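Local coordinates for protein 4-aminobutyrate transaminase (PDB 6WOP) that probably catalyses pyridoxal-phosphate-dependent transfer of the amino group of 4-aminobutyrate to 2-oxoglutarate, as a class-III aminotransferase, at residues A[82-87]-A[301-306]; A[88-93]-A[307-312]; A[240-245]-A[264-269]. All coordinates share one frame; numbering follows the deposited sequence.

How the contacts relate
From the N terminus, the chain first supplies 82-87 and 88-93, successive parts of helix 85-97 and its approach. It then runs through the central seven-stranded sheet, where contact 3 closes a short loop between the end of strand 236-240 and strand 264-267. Only later do 301-306 and 307-312, the lead-in and first turns of helix 303-318, return to the first helix, so that contacts 1 and 2 each close a loop of more than 200 residues. These two cross, their segments alternating, and both loops enclose contact 3. A probable hydrogen bond, S86 O to H310 NE2 at 2.9 Å, joins them. Contact 3 lies about 15 Å from contact 2, centre to centre, and ties neighbouring strands rather than helices.

Contact 1: A[82-87]-A[301-306]; sequences TPYESY and GSPIAV
The Y84 ring carries P303 on one face, with CG 4.2 Å above the plane and offset toward the rim, and meets the carbonyl oxygen of G301 at its edge. The Y87 ring takes G301 from an oblique direction, CA standing 4.2 Å from CE2; with no side chain on the glycine, its backbone can come this close. These aromatic contacts gather the beginnings of two helices, 85-97 and 303-318, in the aminotransferase fold, with Y84 and S302 at the two N-cap positions. Y84 reaches across through its hydroxyl, OH giving a hydrogen bond to G301 O at 2.8 Å, although the position of that hydroxyl is doubtful. Its first torsion is strained, CG lying nearly eclipsed with the backbone N (chi1 18°). Y79 ties the two tyrosines together, stacked with Y87 and edge-to-face with Y84, while Y87 OH bonds to the backbone N of F108.

In the first turn of each helix, S86 and V306 meet. V306 CG1, anti to its own backbone N (chi1 162°), is pushed across to S86, 3.4 Å from S86 OG, and also lies against S86 O. At the start of V306's own helix, the N-cap residue S302 accepts through OG a weak capping bond from A305 N, 3.4 Å long but nearly straight. A water then spans the gap between the helices: it sits 2.8 Å from S86 OG and donates to P303 O at 2.7 Å.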
ATOM      1  N   THR A  82       0.168 -35.074   7.039  1.00 19.39           N
ATOM      2  CA  THR A  82       0.236 -36.131   8.052  1.00 17.43           C
ATOM      3  C   THR A  82       0.985 -35.590   9.263  1.00 18.02           C
ATOM      4  O   THR A  82       2.206 -35.301   9.168  1.00 18.65           O
ATOM      5  CB  THR A  82       0.969 -37.382   7.497  1.00 15.42           C
ATOM      6  OG1 THR A  82       0.352 -37.775   6.265  1.00 17.80           O
ATOM      7  CG2 THR A  82       0.869 -38.529   8.525  1.00 17.57           C
ATOM      8  N   PRO A  83       0.343 -35.465  10.405  1.00 17.74           N
ATOM      9  CA  PRO A  83       1.011 -34.909  11.578  1.00 16.56           C
ATOM     10  C   PRO A  83       1.898 -35.960  12.232  1.00 20.37           C
ATOM     11  O   PRO A  83       1.885 -37.155  11.869  1.00 19.18           O
ATOM     12  CB  PRO A  83      -0.192 -34.503  12.474  1.00 16.47           C
ATOM     13  CG  PRO A  83      -1.223 -35.655  12.197  1.00 19.60           C
ATOM     14  CD  PRO A  83      -1.024 -35.961  10.690  1.00 21.12           C
ATOM     15  N   TYR A  84       2.699 -35.491  13.182  1.00 19.52           N
ATOM     16  CA  TYR A  84       3.611 -36.328  13.946  1.00 18.92           C
ATOM     17  C   TYR A  84       3.470 -35.927  15.408  1.00 19.45           C
ATOM     18  O   TYR A  84       3.141 -34.779  15.708  1.00 20.11           O
ATOM     19  CB  TYR A  84       5.052 -36.129  13.476  1.00 17.82           C
ATOM     20  CG  TYR A  84       5.266 -34.860  12.682  1.00 20.07           C
ATOM     21  CD1 TYR A  84       4.748 -34.725  11.400  1.00 22.71           C
ATOM     22  CD2 TYR A  84       5.984 -33.797  13.214  1.00 23.27           C
ATOM     23  CE1 TYR A  84       4.941 -33.566  10.671  1.00 29.15           C
ATOM     24  CE2 TYR A  84       6.182 -32.636  12.492  1.00 26.69           C
ATOM     25  CZ  TYR A  84       5.658 -32.526  11.221  1.00 32.19           C
ATOM     26  OH  TYR A  84       5.853 -31.372  10.498  1.00 37.80           O
ATOM     27  N   GLU A  85       3.714 -36.861  16.319  1.00 16.98           N
ATOM     28  CA  GLU A  85       3.578 -36.559  17.741  1.00 16.63           C
ATOM     29  C   GLU A  85       4.682 -35.624  18.223  1.00 18.42           C
ATOM     30  O   GLU A  85       4.456 -34.842  19.152  1.00 20.92           O
ATOM     31  CB  GLU A  85       3.604 -37.899  18.523  1.00 21.10           C
ATOM     32  CG  GLU A  85       3.591 -37.738  20.043  1.00 24.16           C
ATOM     33  CD  GLU A  85       3.460 -39.072  20.792  1.00 30.49           C
ATOM     34  OE1 GLU A  85       3.572 -40.136  20.162  1.00 31.92           O
ATOM     35  OE2 GLU A  85       3.229 -39.033  22.015  1.00 32.80           O
ATOM     36  N   SER A  86       5.903 -35.691  17.630  1.00 17.00           N
ATOM     37  CA  SER A  86       6.974 -34.883  18.222  1.00 16.20           C
ATOM     38  C   SER A  86       6.672 -33.379  18.128  1.00 14.41           C
ATOM     39  O   SER A  86       7.160 -32.581  18.947  1.00 15.74           O
ATOM     40  CB  SER A  86       8.294 -35.154  17.512  1.00 16.41           C
ATOM     41  OG  SER A  86       8.085 -34.991  16.087  1.00 17.16           O
ATOM     42  N   TYR A  87       5.930 -32.980  17.127  1.00 14.86           N
ATOM     43  CA  TYR A  87       5.499 -31.579  16.943  1.00 16.64           C
ATOM     44  C   TYR A  87       4.522 -31.146  18.059  1.00 15.54           C
ATOM     45  O   TYR A  87       4.681 -30.168  18.690  1.00 16.28           O
ATOM     46  CB  TYR A  87       4.796 -31.465  15.599  1.00 17.59           C
ATOM     47  CG  TYR A  87       4.267 -30.103  15.157  1.00 17.16           C
ATOM     48  CD1 TYR A  87       3.313 -29.435  15.894  1.00 15.79           C
ATOM     49  CD2 TYR A  87       4.663 -29.528  13.947  1.00 19.40           C
ATOM     50  CE1 TYR A  87       2.800 -28.220  15.498  1.00 17.09           C
ATOM     51  CE2 TYR A  87       4.152 -28.307  13.537  1.00 19.58           C
ATOM     52  CZ  TYR A  87       3.195 -27.651  14.315  1.00 17.67           C
ATOM     53  OH  TYR A  87       2.681 -26.465  13.938  1.00 16.65           O
ATOM     54  N   GLY A 301       7.941 -26.853  10.909  1.00 17.16           N
ATOM     55  CA  GLY A 301       8.023 -27.869  11.961  1.00 14.58           C
ATOM     56  C   GLY A 301       8.676 -29.135  11.448  1.00 16.07           C
ATOM     57  O   GLY A 301       8.178 -30.236  11.673  1.00 18.02           O
ATOM     58  N   SER A 302       9.798 -28.978  10.748  1.00 17.08           N
ATOM     59  CA  SER A 302      10.428 -30.123  10.112  1.00 16.86           C
ATOM     60  C   SER A 302      10.722 -31.212  11.155  1.00 19.74           C
ATOM     61  O   SER A 302      11.249 -30.905  12.228  1.00 18.04           O
ATOM     62  CB  SER A 302      11.695 -29.615   9.438  1.00 18.33           C
ATOM     63  OG  SER A 302      12.709 -30.613   9.466  1.00 20.77           O
ATOM     64  N   PRO A 303      10.368 -32.474  10.863  1.00 19.63           N
ATOM     65  CA  PRO A 303      10.612 -33.568  11.831  1.00 17.64           C
ATOM     66  C   PRO A 303      12.040 -33.598  12.364  1.00 16.70           C
ATOM     67  O   PRO A 303      12.247 -33.896  13.556  1.00 16.95           O
ATOM     68  CB  PRO A 303      10.319 -34.838  10.992  1.00 19.72           C
ATOM     69  CG  PRO A 303       9.281 -34.369   9.985  1.00 21.28           C
ATOM     70  CD  PRO A 303       9.699 -32.920   9.621  1.00 23.22           C
ATOM     71  N   ILE A 304      13.012 -33.393  11.457  1.00 16.66           N
ATOM     72  CA  ILE A 304      14.444 -33.329  11.803  1.00 18.67           C
ATOM     73  C   ILE A 304      14.691 -32.233  12.833  1.00 17.47           C
ATOM     74  O   ILE A 304      15.312 -32.453  13.878  1.00 15.40           O
ATOM     75  CB  ILE A 304      15.256 -33.067  10.513  1.00 21.40           C
ATOM     76  CG1 ILE A 304      15.062 -34.209   9.522  1.00 22.20           C
ATOM     77  CG2 ILE A 304      16.768 -32.756  10.735  1.00 19.11           C
ATOM     78  CD1 ILE A 304      15.587 -35.485  10.042  1.00 19.63           C
ATOM     79  N   ALA A 305      14.216 -31.017  12.535  1.00 14.59           N
ATOM     80  CA  ALA A 305      14.448 -29.873  13.409  1.00 21.56           C
ATOM     81  C   ALA A 305      13.650 -29.968  14.686  1.00 18.97           C
ATOM     82  O   ALA A 305      14.080 -29.433  15.714  1.00 16.26           O
ATOM     83  CB  ALA A 305      14.105 -28.556  12.685  1.00 17.78           C
ATOM     84  N   VAL A 306      12.480 -30.600  14.643  1.00 14.43           N
ATOM     85  CA  VAL A 306      11.697 -30.800  15.853  1.00 14.77           C
ATOM     86  C   VAL A 306      12.456 -31.752  16.794  1.00 17.74           C
ATOM     87  O   VAL A 306      12.551 -31.534  18.006  1.00 14.75           O
ATOM     88  CB  VAL A 306      10.319 -31.348  15.475  1.00 16.12           C
ATOM     89  CG1 VAL A 306       9.640 -31.976  16.704  1.00 16.62           C
ATOM     90  CG2 VAL A 306       9.423 -30.191  14.871  1.00 16.31           C
TER
HETATM   91  O   HOH W   1      10.643 -35.380  15.071  1.00 21.14           O

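Contact 2: A[88-93]-A[307-312]; sequences VALAER and AAAHAV
Helix 88-93 and helix 307-312 run side by side in the same sense, their axes inclined by 31° and 10.2 Å apart at closest approach, with L90 and H310 nearest in backbone register. The H310 side chain reaches across between them, and this residue buries more surface in the contact than any other. Its torsions carry the ring toward the other helix, with CG anti to the carbonyl carbon (chi1 -83°). L90 lies over one face: its CD1 stands 3.9 Å from the ring centroid and almost on the ring normal, a CH-pi contact, while the other methyl, CD2, packs on A309 CB at 3.9 Å. The A89 carbonyl carbon meets the ring edge, 3.6 Å from H310 CE1.

The pair belongs to the helical layer that flanks the central sheet of the fold-type-I aminotransferase fold: L90 and A91 rest on strand 104-109, and A308 faces helix 61-71. R93 comes to the ring from the next turn. Its chain is bent at the third torsion, bringing the guanidinium nearly coplanar with the imidazole, so that NH1 points in plane at H310 ND1, 3.2 Å away with a 163° N-H...N angle. The same nitrogen also donates to H310 O at 3.1 Å, met in the carbonyl plane on a lone pair. NH2 turns to D314 in a salt bridge. With ND1 accepting from R93 and NE2 bonded to S86 O, H310 is consistent with a neutral imidazole protonated on NE2.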
ATOM      1  N   VAL A  88       3.546 -31.986  18.294  1.00 15.06           N
ATOM      2  CA  VAL A  88       2.614 -31.707  19.374  1.00 16.46           C
ATOM      3  C   VAL A  88       3.378 -31.624  20.666  1.00 15.85           C
ATOM      4  O   VAL A  88       3.094 -30.789  21.502  1.00 19.48           O
ATOM      5  CB  VAL A  88       1.532 -32.812  19.421  1.00 19.24           C
ATOM      6  CG1 VAL A  88       0.577 -32.651  20.656  1.00 22.63           C
ATOM      7  CG2 VAL A  88       0.733 -32.851  18.059  1.00 17.82           C
ATOM      8  N   ALA A  89       4.278 -32.603  20.898  1.00 18.30           N
ATOM      9  CA  ALA A  89       5.000 -32.625  22.169  1.00 17.96           C
ATOM     10  C   ALA A  89       5.849 -31.362  22.309  1.00 17.18           C
ATOM     11  O   ALA A  89       5.980 -30.813  23.407  1.00 18.74           O
ATOM     12  CB  ALA A  89       5.878 -33.904  22.273  1.00 18.00           C
ATOM     13  N   LEU A  90       6.495 -30.918  21.203  1.00 16.59           N
ATOM     14  CA  LEU A  90       7.297 -29.689  21.270  1.00 17.88           C
ATOM     15  C   LEU A  90       6.421 -28.483  21.603  1.00 18.15           C
ATOM     16  O   LEU A  90       6.799 -27.646  22.420  1.00 16.99           O
ATOM     17  CB  LEU A  90       8.048 -29.430  19.959  1.00 16.66           C
ATOM     18  CG  LEU A  90       9.115 -28.316  19.982  1.00 16.58           C
ATOM     19  CD1 LEU A  90      10.300 -28.675  20.988  1.00 14.11           C
ATOM     20  CD2 LEU A  90       9.634 -28.074  18.537  1.00 16.99           C
ATOM     21  N   ALA A  91       5.230 -28.398  21.004  1.00 18.37           N
ATOM     22  CA  ALA A  91       4.311 -27.312  21.370  1.00 18.71           C
ATOM     23  C   ALA A  91       3.994 -27.356  22.864  1.00 20.47           C
ATOM     24  O   ALA A  91       4.063 -26.328  23.551  1.00 17.51           O
ATOM     25  CB  ALA A  91       3.037 -27.422  20.516  1.00 17.00           C
ATOM     26  N   GLU A  92       3.749 -28.578  23.403  1.00 17.70           N
ATOM     27  CA  GLU A  92       3.428 -28.698  24.829  1.00 20.08           C
ATOM     28  C   GLU A  92       4.578 -28.196  25.687  1.00 18.27           C
ATOM     29  O   GLU A  92       4.376 -27.494  26.692  1.00 19.32           O
ATOM     30  CB  GLU A  92       3.114 -30.172  25.168  1.00 23.68           C
ATOM     31  CG  GLU A  92       1.826 -30.673  24.580  1.00 22.20           C
ATOM     32  CD  GLU A  92       1.661 -32.183  24.723  1.00 23.05           C
ATOM     33  OE1 GLU A  92       2.687 -32.918  24.735  1.00 19.36           O
ATOM     34  OE2 GLU A  92       0.501 -32.633  24.798  1.00 21.76           O
ATOM     35  N   ARG A  93       5.812 -28.559  25.304  1.00 17.22           N
ATOM     36  CA  ARG A  93       6.973 -28.166  26.090  1.00 23.48           C
ATOM     37  C   ARG A  93       7.211 -26.649  26.055  1.00 22.18           C
ATOM     38  O   ARG A  93       7.613 -26.052  27.057  1.00 20.79           O
ATOM     39  CB  ARG A  93       8.193 -28.937  25.568  1.00 20.25           C
ATOM     40  CG  ARG A  93       8.068 -30.451  25.907  1.00 23.25           C
ATOM     41  CD  ARG A  93       9.398 -31.180  25.551  1.00 23.40           C
ATOM     42  NE  ARG A  93      10.435 -31.021  26.570  1.00 23.46           N
ATOM     43  CZ  ARG A  93      11.732 -31.258  26.356  1.00 20.51           C
ATOM     44  NH1 ARG A  93      12.163 -31.671  25.139  1.00 17.44           N
ATOM     45  NH2 ARG A  93      12.583 -31.151  27.358  1.00 20.63           N
ATOM     46  N   ALA A 307      13.071 -32.781  16.234  1.00 17.38           N
ATOM     47  CA  ALA A 307      13.843 -33.679  17.098  1.00 19.07           C
ATOM     48  C   ALA A 307      14.996 -32.936  17.729  1.00 18.12           C
ATOM     49  O   ALA A 307      15.338 -33.165  18.909  1.00 20.01           O
ATOM     50  CB  ALA A 307      14.362 -34.892  16.295  1.00 18.10           C
ATOM     51  N   ALA A 308      15.632 -32.082  16.946  1.00 15.99           N
ATOM     52  CA  ALA A 308      16.784 -31.320  17.418  1.00 17.78           C
ATOM     53  C   ALA A 308      16.352 -30.371  18.519  1.00 16.02           C
ATOM     54  O   ALA A 308      17.031 -30.266  19.544  1.00 17.89           O
ATOM     55  CB  ALA A 308      17.437 -30.526  16.269  1.00 18.22           C
ATOM     56  N   ALA A 309      15.202 -29.729  18.347  1.00 15.33           N
ATOM     57  CA  ALA A 309      14.732 -28.735  19.323  1.00 14.01           C
ATOM     58  C   ALA A 309      14.375 -29.411  20.638  1.00 16.09           C
ATOM     59  O   ALA A 309      14.534 -28.816  21.714  1.00 18.29           O
ATOM     60  CB  ALA A 309      13.518 -27.950  18.739  1.00 13.24           C
ATOM     61  N   HIS A 310      13.810 -30.621  20.591  1.00 16.40           N
ATOM     62  CA  HIS A 310      13.576 -31.318  21.860  1.00 17.91           C
ATOM     63  C   HIS A 310      14.893 -31.512  22.601  1.00 15.80           C
ATOM     64  O   HIS A 310      14.931 -31.449  23.834  1.00 17.71           O
ATOM     65  CB  HIS A 310      12.924 -32.699  21.641  1.00 16.67           C
ATOM     66  CG  HIS A 310      11.443 -32.642  21.471  1.00 17.36           C
ATOM     67  ND1 HIS A 310      10.573 -32.424  22.522  1.00 20.82           N
ATOM     68  CD2 HIS A 310      10.676 -32.791  20.364  1.00 18.30           C
ATOM     69  CE1 HIS A 310       9.325 -32.432  22.069  1.00 23.30           C
ATOM     70  NE2 HIS A 310       9.360 -32.664  20.763  1.00 18.48           N
ATOM     71  N   ALA A 311      15.965 -31.830  21.856  1.00 17.77           N
ATOM     72  CA  ALA A 311      17.225 -32.094  22.527  1.00 19.69           C
ATOM     73  C   ALA A 311      17.875 -30.792  22.964  1.00 21.69           C
ATOM     74  O   ALA A 311      18.626 -30.777  23.953  1.00 19.35           O
ATOM     75  CB  ALA A 311      18.178 -32.888  21.634  1.00 20.64           C
ATOM     76  N   VAL A 312      17.588 -29.693  22.266  1.00 16.12           N
ATOM     77  CA  VAL A 312      18.095 -28.389  22.728  1.00 18.48           C
ATOM     78  C   VAL A 312      17.511 -28.043  24.101  1.00 18.69           C
ATOM     79  O   VAL A 312      18.216 -27.614  25.034  1.00 21.15           O
ATOM     80  CB  VAL A 312      17.738 -27.288  21.707  1.00 17.42           C
ATOM     81  CG1 VAL A 312      17.889 -25.884  22.377  1.00 17.13           C
ATOM     82  CG2 VAL A 312      18.588 -27.413  20.443  1.00 15.11           C
TER

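Contact 3: A[240-245]-A[264-269]; sequences DEVQSG and LITMAK
D240, the last residue of strand 236-240, pairs with T266 of strand 264-267 in a parallel bridge; with CG anti to the backbone N (chi1 179°), its carboxylate reaches T266 OG1. OD1 is gripped by two donors from opposite faces of the carboxylate plane: T266 OG1 at 2.8 Å and, from its own segment, V242 N at 3.1 Å, the second bond completing an Asx turn. OD2 turns to H140. E241 follows with a weak backbone bond, N to T266 O, while its CG lies beside I265 CG2 at 3.9 Å. Its carboxylate accepts at OE1 from S244 OG, further along the segment (2.6 Å), and from A254 N, and at OE2 from M255 N. A water links E241 O with A268 N. V242 then wedges in: CG1 touches A268 CB at 3.9 Å and K269 CG at 3.8 Å, the V242 and K269 side chains crossing at about a right angle. Q243 runs past K269, NE2 4.2 Å from CE, on its way to E212, while K269 NZ bonds to I51 O.

In fold-type-I aminotransferases the aspartate facing the cofactor's pyridine nitrogen and the aldimine lysine come from such strand ends, and D240 and K269 are consistent with those places. The chemistry implies that T266, V242 and H140 would hold the D240 carboxylate in a fixed rotation as a second shell.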
ATOM      1  N   ASP A 240       9.792 -10.272  20.014  1.00 17.63           N
ATOM      2  CA  ASP A 240      10.542 -11.040  19.003  1.00 16.10           C
ATOM      3  C   ASP A 240      11.805 -11.571  19.676  1.00 16.93           C
ATOM      4  O   ASP A 240      12.764 -10.830  19.905  1.00 18.51           O
ATOM      5  CB  ASP A 240      10.869 -10.166  17.795  1.00 17.22           C
ATOM      6  CG  ASP A 240      11.676 -10.915  16.713  1.00 20.49           C
ATOM      7  OD1 ASP A 240      11.925 -12.147  16.834  1.00 17.93           O
ATOM      8  OD2 ASP A 240      12.064 -10.267  15.753  1.00 17.40           O
ATOM      9  N   GLU A 241      11.793 -12.864  20.029  1.00 16.48           N
ATOM     10  CA  GLU A 241      12.922 -13.534  20.645  1.00 16.94           C
ATOM     11  C   GLU A 241      13.643 -14.476  19.682  1.00 17.92           C
ATOM     12  O   GLU A 241      14.254 -15.467  20.103  1.00 16.86           O
ATOM     13  CB  GLU A 241      12.441 -14.298  21.869  1.00 18.59           C
ATOM     14  CG  GLU A 241      11.894 -13.355  22.924  1.00 18.98           C
ATOM     15  CD  GLU A 241      12.504 -13.551  24.254  1.00 21.86           C
ATOM     16  OE1 GLU A 241      13.707 -13.910  24.361  1.00 20.90           O
ATOM     17  OE2 GLU A 241      11.750 -13.311  25.238  1.00 24.96           O
ATOM     18  N   VAL A 242      13.612 -14.171  18.375  1.00 17.08           N
ATOM     19  CA  VAL A 242      14.350 -15.021  17.436  1.00 13.69           C
ATOM     20  C   VAL A 242      15.828 -15.084  17.811  1.00 16.22           C
ATOM     21  O   VAL A 242      16.424 -16.172  17.830  1.00 16.62           O
ATOM     22  CB  VAL A 242      14.144 -14.499  16.005  1.00 17.50           C
ATOM     23  CG1 VAL A 242      15.205 -15.094  15.121  1.00 20.02           C
ATOM     24  CG2 VAL A 242      12.755 -14.858  15.554  1.00 12.05           C
ATOM     25  N   GLN A 243      16.430 -13.945  18.197  1.00 19.77           N
ATOM     26  CA  GLN A 243      17.852 -13.918  18.605  1.00 20.49           C
ATOM     27  C   GLN A 243      18.083 -14.040  20.111  1.00 21.91           C
ATOM     28  O   GLN A 243      19.087 -14.632  20.531  1.00 22.68           O
ATOM     29  CB  GLN A 243      18.528 -12.632  18.079  1.00 21.88           C
ATOM     30  CG  GLN A 243      20.076 -12.707  18.095  1.00 23.04           C
ATOM     31  CD  GLN A 243      20.786 -11.765  17.131  1.00 25.61           C
ATOM     32  OE1 GLN A 243      21.922 -11.344  17.410  1.00 26.22           O
ATOM     33  NE2 GLN A 243      20.140 -11.433  15.996  1.00 25.84           N
ATOM     34  N   SER A 244      17.185 -13.551  20.959  1.00 19.00           N
ATOM     35  CA  SER A 244      17.333 -13.507  22.427  1.00 16.53           C
ATOM     36  C   SER A 244      16.967 -14.807  23.137  1.00 22.10           C
ATOM     37  O   SER A 244      17.189 -14.905  24.347  1.00 24.76           O
ATOM     38  CB  SER A 244      16.438 -12.405  22.996  1.00 17.26           C
ATOM     39  OG  SER A 244      15.110 -12.597  22.549  1.00 22.89           O
ATOM     40  N   GLY A 245      16.269 -15.728  22.450  1.00 21.80           N
ATOM     41  CA  GLY A 245      15.644 -16.886  23.077  1.00 20.44           C
ATOM     42  C   GLY A 245      16.613 -18.024  23.337  1.00 23.74           C
ATOM     43  O   GLY A 245      17.801 -17.963  23.000  1.00 26.10           O
ATOM     44  N   LEU A 264       2.170 -12.521  22.333  1.00 17.83           N
ATOM     45  CA  LEU A 264       2.789 -13.422  21.363  1.00 19.31           C
ATOM     46  C   LEU A 264       4.309 -13.355  21.489  1.00 19.44           C
ATOM     47  O   LEU A 264       4.880 -12.271  21.706  1.00 16.66           O
ATOM     48  CB  LEU A 264       2.399 -13.045  19.916  1.00 17.64           C
ATOM     49  CG  LEU A 264       0.911 -13.092  19.632  1.00 19.39           C
ATOM     50  CD1 LEU A 264       0.492 -12.319  18.370  1.00 20.45           C
ATOM     51  CD2 LEU A 264       0.533 -14.608  19.402  1.00 21.37           C
ATOM     52  N   ILE A 265       4.986 -14.501  21.326  1.00 20.31           N
ATOM     53  CA  ILE A 265       6.449 -14.526  21.348  1.00 16.70           C
ATOM     54  C   ILE A 265       6.940 -15.288  20.131  1.00 17.30           C
ATOM     55  O   ILE A 265       6.447 -16.391  19.852  1.00 20.33           O
ATOM     56  CB  ILE A 265       6.989 -15.163  22.639  1.00 18.96           C
ATOM     57  CG1 ILE A 265       6.534 -14.367  23.854  1.00 16.72           C
ATOM     58  CG2 ILE A 265       8.502 -15.237  22.585  1.00 21.51           C
ATOM     59  CD1 ILE A 265       6.866 -15.039  25.200  1.00 17.71           C
ATOM     60  N   THR A 266       7.951 -14.748  19.430  1.00 14.35           N
ATOM     61  CA  THR A 266       8.473 -15.496  18.300  1.00 14.82           C
ATOM     62  C   THR A 266       9.799 -16.145  18.683  1.00 18.28           C
ATOM     63  O   THR A 266      10.544 -15.615  19.516  1.00 18.49           O
ATOM     64  CB  THR A 266       8.685 -14.586  17.082  1.00 19.35           C
ATOM     65  OG1 THR A 266       9.554 -13.500  17.419  1.00 19.29           O
ATOM     66  CG2 THR A 266       7.351 -14.012  16.609  1.00 15.92           C
ATOM     67  N   MET A 267      10.115 -17.260  18.018  1.00 14.55           N
ATOM     68  CA  MET A 267      11.312 -18.058  18.318  1.00 18.31           C
ATOM     69  C   MET A 267      11.902 -18.571  17.029  1.00 17.04           C
ATOM     70  O   MET A 267      11.173 -18.930  16.104  1.00 17.80           O
ATOM     71  CB  MET A 267      10.973 -19.314  19.167  1.00 22.14           C
ATOM     72  CG  MET A 267      10.198 -19.007  20.428  1.00 25.52           C
ATOM     73  SD  MET A 267       9.445 -20.506  21.084  1.00 25.12           S
ATOM     74  CE  MET A 267       7.979 -20.721  20.033  1.00 27.86           C
ATOM     75  N   ALA A 268      13.228 -18.704  17.007  1.00 15.27           N
ATOM     76  CA  ALA A 268      13.883 -19.453  15.934  1.00 14.58           C
ATOM     77  C   ALA A 268      15.333 -19.687  16.343  1.00 13.82           C
ATOM     78  O   ALA A 268      15.601 -19.829  17.543  1.00 15.68           O
ATOM     79  CB  ALA A 268      13.808 -18.704  14.601  1.00 14.30           C
ATOM     80  N   LYS A 269      16.256 -19.679  15.367  1.00 15.07           N
ATOM     81  CA  LYS A 269      17.693 -19.765  15.605  1.00 15.52           C
ATOM     82  C   LYS A 269      18.010 -20.881  16.602  1.00 14.46           C
ATOM     83  O   LYS A 269      17.951 -22.057  16.239  1.00 16.31           O
ATOM     84  CB  LYS A 269      18.232 -18.398  16.049  1.00 17.02           C
ATOM     85  CG  LYS A 269      18.290 -17.369  14.841  1.00 15.43           C
ATOM     86  CD  LYS A 269      18.946 -16.086  15.277  1.00 19.49           C
ATOM     87  CE  LYS A 269      19.024 -15.059  14.130  1.00 25.13           C
ATOM     88  NZ  LYS A 269      20.357 -14.993  13.613  1.00 28.16           N
TER
HETATM   89  O   HOH W   2      14.410 -18.106  19.605  1.00 15.27           O
HETATM   90  O   HOH W   3      17.574 -18.158  19.528  1.00 15.95           O